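PDB 5U1T: separin from Saccharomyces cerevisiae, which cleaves the SCC1 subunit of cohesin as a caspase-like cysteine protease at anaphase onset, and is held inactive by securin for most of the cell cycle. Local coordinates for residues S1017-M1022 with L1050-N1055; D949-G954 with S1054-I1059; N115-D120 with L154-H159; D160-L165 with T332-G337. All coordinates share one frame; numbering follows the deposited sequence.

Interaction 1 of 4, residues S1017-M1022 with L1050-N1055; sequences SKLKQM and LTILSN
L1019 and L1053 meet where the two arms of an antiparallel helical hairpin, helices 1012-1028 and 1036-1054, lie against each other. Over these short segments the axes approach to 9.9 Å and run at 147° to one another. No hydrogen bond crosses between the segments, and the contact is aliphatic. L1053 reaches the opposite backbone: its CG lies 3.7 Å from L1019 CB, while its CD1 methyl rests against the carbonyl group of L1019. The other methyl, CD2, comes 4.1 Å from K1020 CG, with the two side chains crossing at about a right angle. L1053 thus wedges between the start of the lysine chain and the root of L1019, and the outer part of K1020 leads away from the contact. L1019 holds its CG beside the backbone N (chi1 -80°), and its CD1 is 3.8 Å from the I1052 branch methyl CG2; the end of I1052 leads away from L1019, and the side chain also packs on L960 and F956. An alanine at L1053 would lack CG and both methyls and is likely to leave a gap beside L1019 CB and take away the methyl that K1020 CG meets. Outside this first layer, L1019 also packs on T1049 one turn earlier in the second arm, and T1051 and I1052 press on strand 960-962. That strand meets the hairpin again at N1055, whose ND2 donates to G961 O. The same ND2 gives a nearly straight bond to T1051 O (2.8 Å), which it reaches from the face opposite the one used by N1055 N.

Interaction 2 of 4, residues D949-G954 with S1054-I1059; sequences DPFFKG and SNITSI
The carboxylate of D949 is gripped at both oxygens just ahead of F951, one of the two rings that meet I1056. OD1 accepts from F951 N at 3.0 Å, from well above the carboxylate plane, which makes D949 the N-cap of helix 950-955; OD2 takes the backbone N of F1010. This probably helps to hold the first turn of the short helix, from which the two phenylalanines project. F951 has its CG anti to the backbone N (chi1 175°), a setting that carries the ring out toward the loop holding I1056. The isoleucine comes from the opposite direction and puts its terminal methyl at the ring's rim: I1056 CD1 lies 3.6 Å from F951 CE2, close to the plane of the ring and about as near to CZ. The contact is therefore methyl to ring edge and not methyl over face. F952 adds a looser touch, its CE1 standing 4.3 Å from I1056 CG1. The two rings are also set against each other, with F951 CD2 3.6 Å above the centre of the F952 ring while F952 CD2 lies at the edge of F951, a T-shaped arrangement. I1056 thus reaches a pair of aromatic rings packed on each other, and no hydrogen bond joins the segments. The site lies at the end of helix 1036-1054, in the loop leading to helix 1062-1072. Helix 1012-1028 covers it through R1012 on F951, A1015 on F952 and I1016 on I1056, while M955 of the short helix also packs on I1056, and strand 960-962 touches the loop through L960 on N1055.

Interaction 3 of 4, residues N115-D120 with L154-H159; sequences NILLAD and LELFSH
L118 lies across the last turn of helix 146-158, with CD1 directed mainly at E155 and CD2 mainly at L156. CD1 meets the aliphatic part of E155, 3.7 Å from CG, and the two side chains cross at about a right angle. CD2 sits over the helix backbone, 3.8 Å from L156 CA, and brushes L156 CB. Because E155 holds its CG anti to the backbone N (chi1 158°) and then bends at chi2, it offers L118 its methylene while the carboxylate carries on to a salt bridge with R334. L117, the preceding residue, crosses L156 at about a right angle, methyl to methyl, with L117 CD2 3.9 Å from L156 CD2. Here, in the helical domain of separase, the end of helix 113-117 is set against the end of helix 146-158, and helix 129-142, which falls between them in sequence, lies against both: L117 touches L137 and I140 there, and F157 also packs on L137. L118 is the first residue to leave helical geometry after helix 113-117. L156 has a further neighbour in its own segment: its CG stands 4.1 Å above the F157 ring, offset toward the rim.

Interaction 4 of 4, residues D160-L165 with T332-G337; sequences DKRYLL and TIRLEG
R334 brings its guanidinium up to the ends of both R162 and Y163, and it has the most surface covered of the three. Its NH2 is 3.2 Å from Y163 OH, which lies at the edge of the R334 guanidinium, near its plane, and 3.5 Å from NH2 of R162. The two guanidinium groups stand almost perpendicular, 82° apart, and the tyrosine ring is inclined to that of R334 by 67°, so R334 lies flat against neither. R162 reaches the meeting point by a fully extended chain: its CG is anti to the backbone N (chi1 160°), and the following torsions keep it straight as far as NE. In the helical domain this is a meeting of the short helix 160-163, helix 319-336 and helix 365-384, and carboxylates draw the two arginines together. D384 takes R162 NH2 on one oxygen and R334 NE on the other, while E380 and D120 add salt bridges to R162. The hydroxyl of Y163 is hydrogen-bonded to E155 OE1, the oxygen that also serves R334, and I383 and I381 of helix 365-384 touch R162 and R334 respectively. With so many acids gathered round them, the two positive charges are probably well compensated despite their closeness. On its way to these acids the R162 chain passes along Y163, with R162 CG 3.8 Å above the tyrosine ring plane and offset toward the rim. At the far end the relation is reversed, and Y163 OH stands over the rim of the R162 guanidinium, 3.8 Å above its plane.

Overall arrangement
The four contacts form two pairs at opposite ends of this long molecule. Interactions 1 and 2 have centres about 9 Å apart, share S1054 and N1055, and touch where L1053 CD2 lies 4.0 Å from I1059 CG2. Interactions 3 and 4, also with centres about 9 Å apart, are joined by a salt bridge from D120 OD2 to R162 NH1 (2.7 Å) and a probable hydrogen bond from H159 NE2 to R334 O; helix 160-163 directly follows helix 146-158. Between the pairs, centres are about 112 to 119 Å apart, on opposite sides of the chain's centre. All four lie away from C1497, the active-site cysteine inferred from related proteases.

Interaction 1 of 4, residues S1017-M1022 with L1050-N1055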
loop_
_atom_site.group_PDB
_atom_site.type_symbol
_atom_site.label_atom_id
_atom_site.label_comp_id
_atom_site.label_asym_id
_atom_site.label_seq_id
_atom_site.Cartn_x
_atom_site.Cartn_y
_atom_site.Cartn_z
ATOM N N SER A 1017 -33.205 3.067 -41.500
ATOM C CA SER A 1017 -33.448 2.407 -40.224
ATOM C C SER A 1017 -32.180 2.268 -39.374
ATOM O O SER A 1017 -32.182 2.651 -38.215
ATOM C CB SER A 1017 -34.068 1.040 -40.439
ATOM O OG SER A 1017 -34.514 0.516 -39.202
ATOM N N LYS A 1018 -31.103 1.743 -39.950
ATOM C CA LYS A 1018 -29.861 1.562 -39.215
ATOM C C LYS A 1018 -29.288 2.893 -38.746
ATOM O O LYS A 1018 -28.620 2.972 -37.703
ATOM C CB LYS A 1018 -28.837 0.808 -40.069
ATOM C CG LYS A 1018 -29.191 -0.666 -40.224
ATOM C CD LYS A 1018 -28.450 -1.365 -41.365
ATOM C CE LYS A 1018 -28.994 -2.780 -41.577
ATOM N NZ LYS A 1018 -28.667 -3.667 -40.429
ATOM N N LEU A 1019 -29.556 3.946 -39.505
ATOM C CA LEU A 1019 -29.055 5.255 -39.152
ATOM C C LEU A 1019 -29.859 5.876 -38.014
ATOM O O LEU A 1019 -29.278 6.474 -37.118
ATOM C CB LEU A 1019 -29.058 6.161 -40.380
ATOM C CG LEU A 1019 -27.854 5.921 -41.287
ATOM C CD1 LEU A 1019 -28.111 6.473 -42.675
ATOM C CD2 LEU A 1019 -26.634 6.558 -40.660
ATOM N N LYS A 1020 -31.185 5.746 -38.047
ATOM C CA LYS A 1020 -32.025 6.264 -36.966
ATOM C C LYS A 1020 -31.730 5.514 -35.657
ATOM O O LYS A 1020 -31.898 6.039 -34.552
ATOM C CB LYS A 1020 -33.508 6.158 -37.333
ATOM C CG LYS A 1020 -33.952 7.130 -38.431
ATOM C CD LYS A 1020 -35.320 6.757 -39.039
ATOM C CE LYS A 1020 -36.477 7.606 -38.485
ATOM N NZ LYS A 1020 -37.649 7.698 -39.424
ATOM N N GLN A 1021 -31.267 4.283 -35.813
ATOM C CA GLN A 1021 -30.897 3.430 -34.711
ATOM C C GLN A 1021 -29.617 3.955 -34.083
ATOM O O GLN A 1021 -29.496 4.067 -32.860
ATOM C CB GLN A 1021 -30.717 1.998 -35.212
ATOM C CG GLN A 1021 -30.702 0.915 -34.146
ATOM C CD GLN A 1021 -30.173 -0.406 -34.696
ATOM O OE1 GLN A 1021 -29.440 -0.430 -35.699
ATOM N NE2 GLN A 1021 -30.536 -1.508 -34.047
ATOM N N MET A 1022 -28.663 4.279 -34.945
ATOM C CA MET A 1022 -27.419 4.895 -34.541
ATOM C C MET A 1022 -27.659 6.275 -33.902
ATOM O O MET A 1022 -27.012 6.624 -32.922
ATOM C CB MET A 1022 -26.487 5.004 -35.749
ATOM C CG MET A 1022 -25.052 5.391 -35.429
ATOM S SD MET A 1022 -24.115 4.097 -34.565
ATOM C CE MET A 1022 -22.764 5.075 -33.934
ATOM N N LEU A 1050 -26.269 12.473 -38.323
ATOM C CA LEU A 1050 -27.315 13.438 -38.646
ATOM C C LEU A 1050 -27.173 13.912 -40.088
ATOM O O LEU A 1050 -28.153 14.036 -40.822
ATOM C CB LEU A 1050 -27.259 14.627 -37.698
ATOM C CG LEU A 1050 -28.442 15.557 -37.920
ATOM C CD1 LEU A 1050 -29.737 14.823 -37.631
ATOM C CD2 LEU A 1050 -28.320 16.834 -37.103
ATOM N N THR A 1051 -25.935 14.160 -40.486
ATOM C CA THR A 1051 -25.636 14.624 -41.823
ATOM C C THR A 1051 -26.022 13.583 -42.870
ATOM O O THR A 1051 -26.710 13.915 -43.831
ATOM C CB THR A 1051 -24.159 14.987 -41.946
ATOM O OG1 THR A 1051 -23.856 16.013 -40.998
ATOM C CG2 THR A 1051 -23.839 15.487 -43.334
ATOM N N ILE A 1052 -25.600 12.332 -42.692
ATOM C CA ILE A 1052 -26.023 11.283 -43.623
ATOM C C ILE A 1052 -27.535 11.174 -43.669
ATOM O O ILE A 1052 -28.126 11.143 -44.739
ATOM C CB ILE A 1052 -25.492 9.904 -43.274
ATOM C CG1 ILE A 1052 -23.992 9.943 -42.979
ATOM C CG2 ILE A 1052 -25.813 8.946 -44.398
ATOM C CD1 ILE A 1052 -23.173 10.353 -44.130
ATOM N N LEU A 1053 -28.159 11.127 -42.503
ATOM C CA LEU A 1053 -29.607 10.987 -42.441
ATOM C C LEU A 1053 -30.364 12.071 -43.209
ATOM O O LEU A 1053 -31.313 11.770 -43.932
ATOM C CB LEU A 1053 -30.069 10.974 -40.987
ATOM C CG LEU A 1053 -30.510 9.595 -40.537
ATOM C CD1 LEU A 1053 -30.649 9.571 -39.031
ATOM C CD2 LEU A 1053 -31.818 9.244 -41.189
ATOM N N SER A 1054 -29.941 13.319 -43.045
ATOM C CA SER A 1054 -30.663 14.459 -43.592
ATOM C C SER A 1054 -30.487 14.599 -45.095
ATOM O O SER A 1054 -31.329 15.183 -45.764
ATOM C CB SER A 1054 -30.198 15.724 -42.929
ATOM O OG SER A 1054 -28.792 15.733 -43.009
ATOM N N ASN A 1055 -29.387 14.069 -45.614
ATOM C CA ASN A 1055 -29.164 14.054 -47.044
ATOM C C ASN A 1055 -29.892 12.910 -47.756
ATOM O O ASN A 1055 -29.889 12.838 -48.979
ATOM C CB ASN A 1055 -27.668 13.973 -47.333
ATOM C CG ASN A 1055 -26.992 15.309 -47.234
ATOM O OD1 ASN A 1055 -26.913 16.045 -48.214
ATOM N ND2 ASN A 1055 -26.509 15.647 -46.049
#

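Interaction 2 of 4, residues D949-G954 with S1054-I1059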
loop_
_atom_site.group_PDB
_atom_site.type_symbol
_atom_site.label_atom_id
_atom_site.label_comp_id
_atom_site.label_asym_id
_atom_site.label_seq_id
_atom_site.Cartn_x
_atom_site.Cartn_y
_atom_site.Cartn_z
ATOM N N ASP A 949 -22.222 -0.418 -51.002
ATOM C CA ASP A 949 -23.127 0.108 -52.009
ATOM C C ASP A 949 -22.478 1.376 -52.585
ATOM O O ASP A 949 -22.234 2.346 -51.865
ATOM C CB ASP A 949 -24.506 0.397 -51.410
ATOM C CG ASP A 949 -25.498 0.939 -52.431
ATOM O OD1 ASP A 949 -25.089 1.308 -53.555
ATOM O OD2 ASP A 949 -26.705 1.016 -52.112
ATOM N N PRO A 950 -22.176 1.357 -53.886
ATOM C CA PRO A 950 -21.618 2.506 -54.607
ATOM C C PRO A 950 -22.294 3.846 -54.268
ATOM O O PRO A 950 -21.605 4.861 -54.144
ATOM C CB PRO A 950 -21.854 2.138 -56.070
ATOM C CG PRO A 950 -21.824 0.664 -56.082
ATOM C CD PRO A 950 -22.386 0.199 -54.770
ATOM N N PHE A 951 -23.614 3.841 -54.112
ATOM C CA PHE A 951 -24.336 5.047 -53.721
ATOM C C PHE A 951 -23.784 5.615 -52.400
ATOM O O PHE A 951 -23.285 6.732 -52.376
ATOM C CB PHE A 951 -25.842 4.753 -53.632
ATOM C CG PHE A 951 -26.673 5.902 -53.113
ATOM C CD1 PHE A 951 -27.061 6.928 -53.942
ATOM C CD2 PHE A 951 -27.085 5.930 -51.793
ATOM C CE1 PHE A 951 -27.827 7.967 -53.463
ATOM C CE2 PHE A 951 -27.845 6.956 -51.311
ATOM C CZ PHE A 951 -28.223 7.979 -52.149
ATOM N N PHE A 952 -23.822 4.853 -51.312
ATOM C CA PHE A 952 -23.323 5.385 -50.041
ATOM C C PHE A 952 -21.801 5.589 -50.035
ATOM O O PHE A 952 -21.300 6.556 -49.446
ATOM C CB PHE A 952 -23.741 4.492 -48.889
ATOM C CG PHE A 952 -25.219 4.443 -48.688
ATOM C CD1 PHE A 952 -25.858 5.416 -47.943
ATOM C CD2 PHE A 952 -25.974 3.421 -49.254
ATOM C CE1 PHE A 952 -27.224 5.375 -47.762
ATOM C CE2 PHE A 952 -27.338 3.371 -49.079
ATOM C CZ PHE A 952 -27.964 4.349 -48.333
ATOM N N LYS A 953 -21.075 4.719 -50.722
ATOM C CA LYS A 953 -19.641 4.899 -50.848
ATOM C C LYS A 953 -19.270 6.236 -51.474
ATOM O O LYS A 953 -18.322 6.894 -51.034
ATOM C CB LYS A 953 -19.036 3.785 -51.679
ATOM C CG LYS A 953 -17.541 3.670 -51.470
ATOM C CD LYS A 953 -16.782 3.835 -52.777
ATOM C CE LYS A 953 -15.331 3.438 -52.567
ATOM N NZ LYS A 953 -15.269 2.352 -51.533
ATOM N N GLY A 954 -20.013 6.625 -52.507
ATOM C CA GLY A 954 -19.799 7.894 -53.169
ATOM C C GLY A 954 -20.211 9.057 -52.294
ATOM O O GLY A 954 -19.556 10.089 -52.269
ATOM N N SER A 1054 -29.941 13.319 -43.045
ATOM C CA SER A 1054 -30.663 14.459 -43.592
ATOM C C SER A 1054 -30.487 14.599 -45.095
ATOM O O SER A 1054 -31.329 15.183 -45.764
ATOM C CB SER A 1054 -30.198 15.724 -42.929
ATOM O OG SER A 1054 -28.792 15.733 -43.009
ATOM N N ASN A 1055 -29.387 14.069 -45.614
ATOM C CA ASN A 1055 -29.164 14.054 -47.044
ATOM C C ASN A 1055 -29.892 12.910 -47.756
ATOM O O ASN A 1055 -29.889 12.838 -48.979
ATOM C CB ASN A 1055 -27.668 13.973 -47.333
ATOM C CG ASN A 1055 -26.992 15.309 -47.234
ATOM O OD1 ASN A 1055 -26.913 16.045 -48.214
ATOM N ND2 ASN A 1055 -26.509 15.647 -46.049
ATOM N N ILE A 1056 -30.552 12.054 -46.972
ATOM C CA ILE A 1056 -31.075 10.750 -47.412
ATOM C C ILE A 1056 -32.593 10.654 -47.212
ATOM O O ILE A 1056 -33.287 9.919 -47.917
ATOM C CB ILE A 1056 -30.308 9.625 -46.646
ATOM C CG1 ILE A 1056 -29.023 9.268 -47.399
ATOM C CG2 ILE A 1056 -31.151 8.398 -46.290
ATOM C CD1 ILE A 1056 -29.195 9.148 -48.847
ATOM N N THR A 1057 -33.107 11.433 -46.266
ATOM C CA THR A 1057 -34.524 11.431 -45.917
ATOM C C THR A 1057 -34.810 12.742 -45.197
ATOM O O THR A 1057 -33.914 13.568 -45.032
ATOM C CB THR A 1057 -34.906 10.200 -45.039
ATOM O OG1 THR A 1057 -36.269 10.286 -44.616
ATOM C CG2 THR A 1057 -34.024 10.112 -43.814
ATOM N N SER A 1058 -36.058 12.958 -44.817
ATOM C CA SER A 1058 -36.415 14.118 -44.017
ATOM C C SER A 1058 -36.698 13.640 -42.601
ATOM O O SER A 1058 -37.410 12.648 -42.391
ATOM C CB SER A 1058 -37.614 14.830 -44.611
ATOM O OG SER A 1058 -37.406 15.035 -45.999
ATOM N N ILE A 1059 -36.131 14.319 -41.616
ATOM C CA ILE A 1059 -36.122 13.740 -40.279
ATOM C C ILE A 1059 -36.966 14.498 -39.251
ATOM O O ILE A 1059 -37.198 15.704 -39.375
ATOM C CB ILE A 1059 -34.672 13.607 -39.764
ATOM C CG1 ILE A 1059 -33.716 14.502 -40.576
ATOM C CG2 ILE A 1059 -34.224 12.146 -39.853
ATOM C CD1 ILE A 1059 -33.808 16.005 -40.257
#

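Interaction 3 of 4, residues N115-D120 with L154-H159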
loop_
_atom_site.group_PDB
_atom_site.type_symbol
_atom_site.label_atom_id
_atom_site.label_comp_id
_atom_site.label_asym_id
_atom_site.label_seq_id
_atom_site.Cartn_x
_atom_site.Cartn_y
_atom_site.Cartn_z
ATOM N N ASN A 115 24.071 -34.610 48.675
ATOM C CA ASN A 115 23.318 -33.748 47.767
ATOM C C ASN A 115 22.412 -34.560 46.808
ATOM O O ASN A 115 21.288 -34.159 46.518
ATOM C CB ASN A 115 24.281 -32.853 46.971
ATOM C CG ASN A 115 24.999 -31.801 47.838
ATOM O OD1 ASN A 115 24.445 -31.275 48.810
ATOM N ND2 ASN A 115 26.229 -31.468 47.453
ATOM N N ILE A 116 22.918 -35.695 46.328
ATOM C CA ILE A 116 22.135 -36.684 45.596
ATOM C C ILE A 116 20.928 -37.149 46.408
ATOM O O ILE A 116 19.781 -37.028 45.963
ATOM C CB ILE A 116 22.992 -37.916 45.228
ATOM C CG1 ILE A 116 24.184 -37.499 44.362
ATOM C CG2 ILE A 116 22.156 -39.011 44.568
ATOM C CD1 ILE A 116 23.835 -36.592 43.185
ATOM N N LEU A 117 21.200 -37.665 47.602
ATOM C CA LEU A 117 20.177 -38.184 48.498
ATOM C C LEU A 117 19.014 -37.236 48.759
ATOM O O LEU A 117 17.873 -37.657 48.762
ATOM C CB LEU A 117 20.816 -38.578 49.841
ATOM C CG LEU A 117 21.748 -39.784 49.792
ATOM C CD1 LEU A 117 22.414 -40.004 51.132
ATOM C CD2 LEU A 117 20.995 -41.026 49.355
ATOM N N LEU A 118 19.279 -35.959 48.988
ATOM C CA LEU A 118 18.178 -35.049 49.271
ATOM C C LEU A 118 17.752 -34.211 48.044
ATOM O O LEU A 118 17.115 -33.168 48.186
ATOM C CB LEU A 118 18.541 -34.139 50.446
ATOM C CG LEU A 118 19.025 -34.849 51.725
ATOM C CD1 LEU A 118 19.233 -33.884 52.870
ATOM C CD2 LEU A 118 18.064 -35.933 52.160
ATOM N N ALA A 119 18.063 -34.675 46.835
ATOM C CA ALA A 119 17.580 -33.993 45.626
ATOM C C ALA A 119 16.096 -34.189 45.420
ATOM O O ALA A 119 15.589 -35.300 45.526
ATOM C CB ALA A 119 18.329 -34.477 44.398
ATOM N N ASP A 120 15.400 -33.110 45.107
ATOM C CA ASP A 120 13.996 -33.224 44.752
ATOM C C ASP A 120 13.782 -33.900 43.406
ATOM O O ASP A 120 14.663 -33.894 42.543
ATOM C CB ASP A 120 13.354 -31.856 44.737
ATOM C CG ASP A 120 12.884 -31.446 46.087
ATOM O OD1 ASP A 120 11.879 -32.026 46.553
ATOM O OD2 ASP A 120 13.516 -30.559 46.691
ATOM N N LEU A 154 18.992 -40.555 57.827
ATOM C CA LEU A 154 17.774 -40.421 58.605
ATOM C C LEU A 154 16.868 -39.347 57.996
ATOM O O LEU A 154 15.687 -39.597 57.783
ATOM C CB LEU A 154 18.095 -40.109 60.065
ATOM C CG LEU A 154 18.760 -41.261 60.836
ATOM C CD1 LEU A 154 19.036 -40.904 62.298
ATOM C CD2 LEU A 154 17.947 -42.551 60.741
ATOM N N GLU A 155 17.425 -38.174 57.683
ATOM C CA GLU A 155 16.657 -37.060 57.087
ATOM C C GLU A 155 15.944 -37.475 55.790
ATOM O O GLU A 155 14.754 -37.198 55.592
ATOM C CB GLU A 155 17.583 -35.857 56.829
ATOM C CG GLU A 155 17.088 -34.867 55.770
ATOM C CD GLU A 155 15.906 -34.004 56.224
ATOM O OE1 GLU A 155 15.390 -33.216 55.389
ATOM O OE2 GLU A 155 15.496 -34.107 57.405
ATOM N N LEU A 156 16.701 -38.145 54.929
ATOM C CA LEU A 156 16.188 -38.814 53.743
ATOM C C LEU A 156 14.944 -39.635 54.033
ATOM O O LEU A 156 13.867 -39.370 53.504
ATOM C CB LEU A 156 17.269 -39.725 53.162
ATOM C CG LEU A 156 16.844 -40.639 52.027
ATOM C CD1 LEU A 156 16.537 -39.751 50.862
ATOM C CD2 LEU A 156 17.934 -41.642 51.688
ATOM N N PHE A 157 15.101 -40.639 54.886
ATOM C CA PHE A 157 14.036 -41.593 55.107
ATOM C C PHE A 157 12.939 -41.005 55.981
ATOM O O PHE A 157 11.780 -41.381 55.840
ATOM C CB PHE A 157 14.603 -42.879 55.689
ATOM C CG PHE A 157 15.184 -43.803 54.643
ATOM C CD1 PHE A 157 14.349 -44.525 53.791
ATOM C CD2 PHE A 157 16.549 -43.951 54.500
ATOM C CE1 PHE A 157 14.874 -45.382 52.826
ATOM C CE2 PHE A 157 17.073 -44.805 53.534
ATOM C CZ PHE A 157 16.238 -45.520 52.701
ATOM N N SER A 158 13.294 -40.051 56.839
ATOM C CA SER A 158 12.288 -39.275 57.570
ATOM C C SER A 158 11.258 -38.703 56.599
ATOM O O SER A 158 10.062 -38.867 56.791
ATOM C CB SER A 158 12.941 -38.141 58.382
ATOM O OG SER A 158 11.981 -37.353 59.081
ATOM N N HIS A 159 11.739 -38.045 55.548
ATOM C CA HIS A 159 10.872 -37.479 54.520
ATOM C C HIS A 159 10.905 -38.296 53.237
ATOM O O HIS A 159 10.996 -37.735 52.150
ATOM C CB HIS A 159 11.271 -36.044 54.210
ATOM C CG HIS A 159 11.173 -35.133 55.385
ATOM N ND1 HIS A 159 12.275 -34.744 56.119
ATOM C CD2 HIS A 159 10.105 -34.538 55.963
ATOM C CE1 HIS A 159 11.887 -33.944 57.095
ATOM N NE2 HIS A 159 10.574 -33.804 57.023
#

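Interaction 4 of 4, residues D160-L165 with T332-G337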
loop_
_atom_site.group_PDB
_atom_site.type_symbol
_atom_site.label_atom_id
_atom_site.label_comp_id
_atom_site.label_asym_id
_atom_site.label_seq_id
_atom_site.Cartn_x
_atom_site.Cartn_y
_atom_site.Cartn_z
ATOM N N ASP A 160 10.827 -39.619 53.380
ATOM C CA ASP A 160 10.771 -40.547 52.253
ATOM C C ASP A 160 9.667 -40.226 51.238
ATOM O O ASP A 160 9.828 -40.494 50.047
ATOM C CB ASP A 160 10.583 -41.975 52.768
ATOM C CG ASP A 160 9.387 -42.110 53.689
ATOM O OD1 ASP A 160 8.580 -41.157 53.781
ATOM O OD2 ASP A 160 9.253 -43.174 54.319
ATOM N N LYS A 161 8.549 -39.671 51.710
ATOM C CA LYS A 161 7.446 -39.283 50.833
ATOM C C LYS A 161 7.894 -38.295 49.765
ATOM O O LYS A 161 7.387 -38.285 48.639
ATOM C CB LYS A 161 6.303 -38.677 51.644
ATOM C CG LYS A 161 5.287 -39.689 52.082
ATOM C CD LYS A 161 4.760 -39.393 53.466
ATOM C CE LYS A 161 3.401 -38.713 53.423
ATOM N NZ LYS A 161 2.734 -38.754 54.772
ATOM N N ARG A 162 8.855 -37.458 50.130
ATOM C CA ARG A 162 9.315 -36.414 49.245
ATOM C C ARG A 162 10.547 -36.834 48.469
ATOM O O ARG A 162 10.630 -36.600 47.263
ATOM C CB ARG A 162 9.598 -35.150 50.039
ATOM C CG ARG A 162 10.504 -34.196 49.332
ATOM C CD ARG A 162 10.718 -32.957 50.153
ATOM N NE ARG A 162 11.615 -32.034 49.481
ATOM C CZ ARG A 162 12.035 -30.889 50.001
ATOM N NH1 ARG A 162 12.846 -30.107 49.302
ATOM N NH2 ARG A 162 11.639 -30.521 51.209
ATOM N N TYR A 163 11.507 -37.461 49.136
ATOM C CA TYR A 163 12.759 -37.745 48.445
ATOM C C TYR A 163 12.743 -39.054 47.666
ATOM O O TYR A 163 13.567 -39.248 46.775
ATOM C CB TYR A 163 13.928 -37.747 49.425
ATOM C CG TYR A 163 14.079 -36.447 50.168
ATOM C CD1 TYR A 163 14.246 -35.241 49.481
ATOM C CD2 TYR A 163 14.058 -36.421 51.564
ATOM C CE1 TYR A 163 14.381 -34.040 50.165
ATOM C CE2 TYR A 163 14.193 -35.232 52.256
ATOM C CZ TYR A 163 14.352 -34.047 51.551
ATOM O OH TYR A 163 14.479 -32.880 52.258
ATOM N N LEU A 164 11.810 -39.944 47.979
ATOM C CA LEU A 164 11.891 -41.313 47.472
ATOM C C LEU A 164 10.605 -41.853 46.874
ATOM O O LEU A 164 10.592 -42.355 45.751
ATOM C CB LEU A 164 12.328 -42.252 48.593
ATOM C CG LEU A 164 13.784 -42.709 48.619
ATOM C CD1 LEU A 164 14.070 -43.586 47.432
ATOM C CD2 LEU A 164 14.708 -41.536 48.599
ATOM N N LEU A 165 9.527 -41.762 47.643
ATOM C CA LEU A 165 8.286 -42.463 47.336
ATOM C C LEU A 165 7.407 -41.659 46.398
ATOM O O LEU A 165 6.273 -41.312 46.729
ATOM C CB LEU A 165 7.529 -42.785 48.632
ATOM C CG LEU A 165 8.358 -43.467 49.724
ATOM C CD1 LEU A 165 7.530 -43.706 50.966
ATOM C CD2 LEU A 165 8.961 -44.768 49.227
ATOM N N THR A 332 11.238 -27.634 64.304
ATOM C CA THR A 332 10.767 -28.850 64.965
ATOM C C THR A 332 9.577 -29.434 64.204
ATOM O O THR A 332 9.390 -30.649 64.188
ATOM C CB THR A 332 10.363 -28.611 66.446
ATOM O OG1 THR A 332 11.391 -27.879 67.118
ATOM C CG2 THR A 332 10.147 -29.940 67.174
ATOM N N ILE A 333 8.780 -28.578 63.567
ATOM C CA ILE A 333 7.628 -29.061 62.806
ATOM C C ILE A 333 8.079 -29.951 61.650
ATOM O O ILE A 333 7.557 -31.056 61.481
ATOM C CB ILE A 333 6.758 -27.908 62.262
ATOM C CG1 ILE A 333 6.125 -27.136 63.422
ATOM C CG2 ILE A 333 5.684 -28.445 61.329
ATOM C CD1 ILE A 333 4.781 -26.513 63.117
ATOM N N ARG A 334 9.051 -29.476 60.869
ATOM C CA ARG A 334 9.640 -30.279 59.798
ATOM C C ARG A 334 10.168 -31.596 60.357
ATOM O O ARG A 334 9.833 -32.672 59.851
ATOM C CB ARG A 334 10.768 -29.522 59.086
ATOM C CG ARG A 334 10.389 -29.023 57.704
ATOM C CD ARG A 334 11.612 -28.732 56.837
ATOM N NE ARG A 334 11.708 -29.650 55.701
ATOM C CZ ARG A 334 12.704 -30.509 55.514
ATOM N NH1 ARG A 334 13.702 -30.564 56.383
ATOM N NH2 ARG A 334 12.708 -31.311 54.455
ATOM N N LEU A 335 10.978 -31.488 61.412
ATOM C CA LEU A 335 11.608 -32.636 62.071
ATOM C C LEU A 335 10.615 -33.724 62.431
ATOM O O LEU A 335 10.797 -34.891 62.089
ATOM C CB LEU A 335 12.332 -32.175 63.331
ATOM C CG LEU A 335 13.667 -31.513 63.025
ATOM C CD1 LEU A 335 14.128 -30.629 64.179
ATOM C CD2 LEU A 335 14.701 -32.583 62.662
ATOM N N GLU A 336 9.559 -33.315 63.121
ATOM C CA GLU A 336 8.514 -34.221 63.561
ATOM C C GLU A 336 7.794 -34.865 62.391
ATOM O O GLU A 336 7.359 -36.011 62.479
ATOM C CB GLU A 336 7.526 -33.470 64.439
ATOM C CG GLU A 336 8.156 -32.995 65.724
ATOM C CD GLU A 336 8.356 -34.129 66.688
ATOM O OE1 GLU A 336 7.314 -34.626 67.164
ATOM O OE2 GLU A 336 9.523 -34.531 66.957
ATOM N N GLY A 337 7.679 -34.120 61.297
ATOM C CA GLY A 337 7.062 -34.629 60.092
ATOM C C GLY A 337 5.631 -35.047 60.336
ATOM O O GLY A 337 5.251 -36.182 60.068
#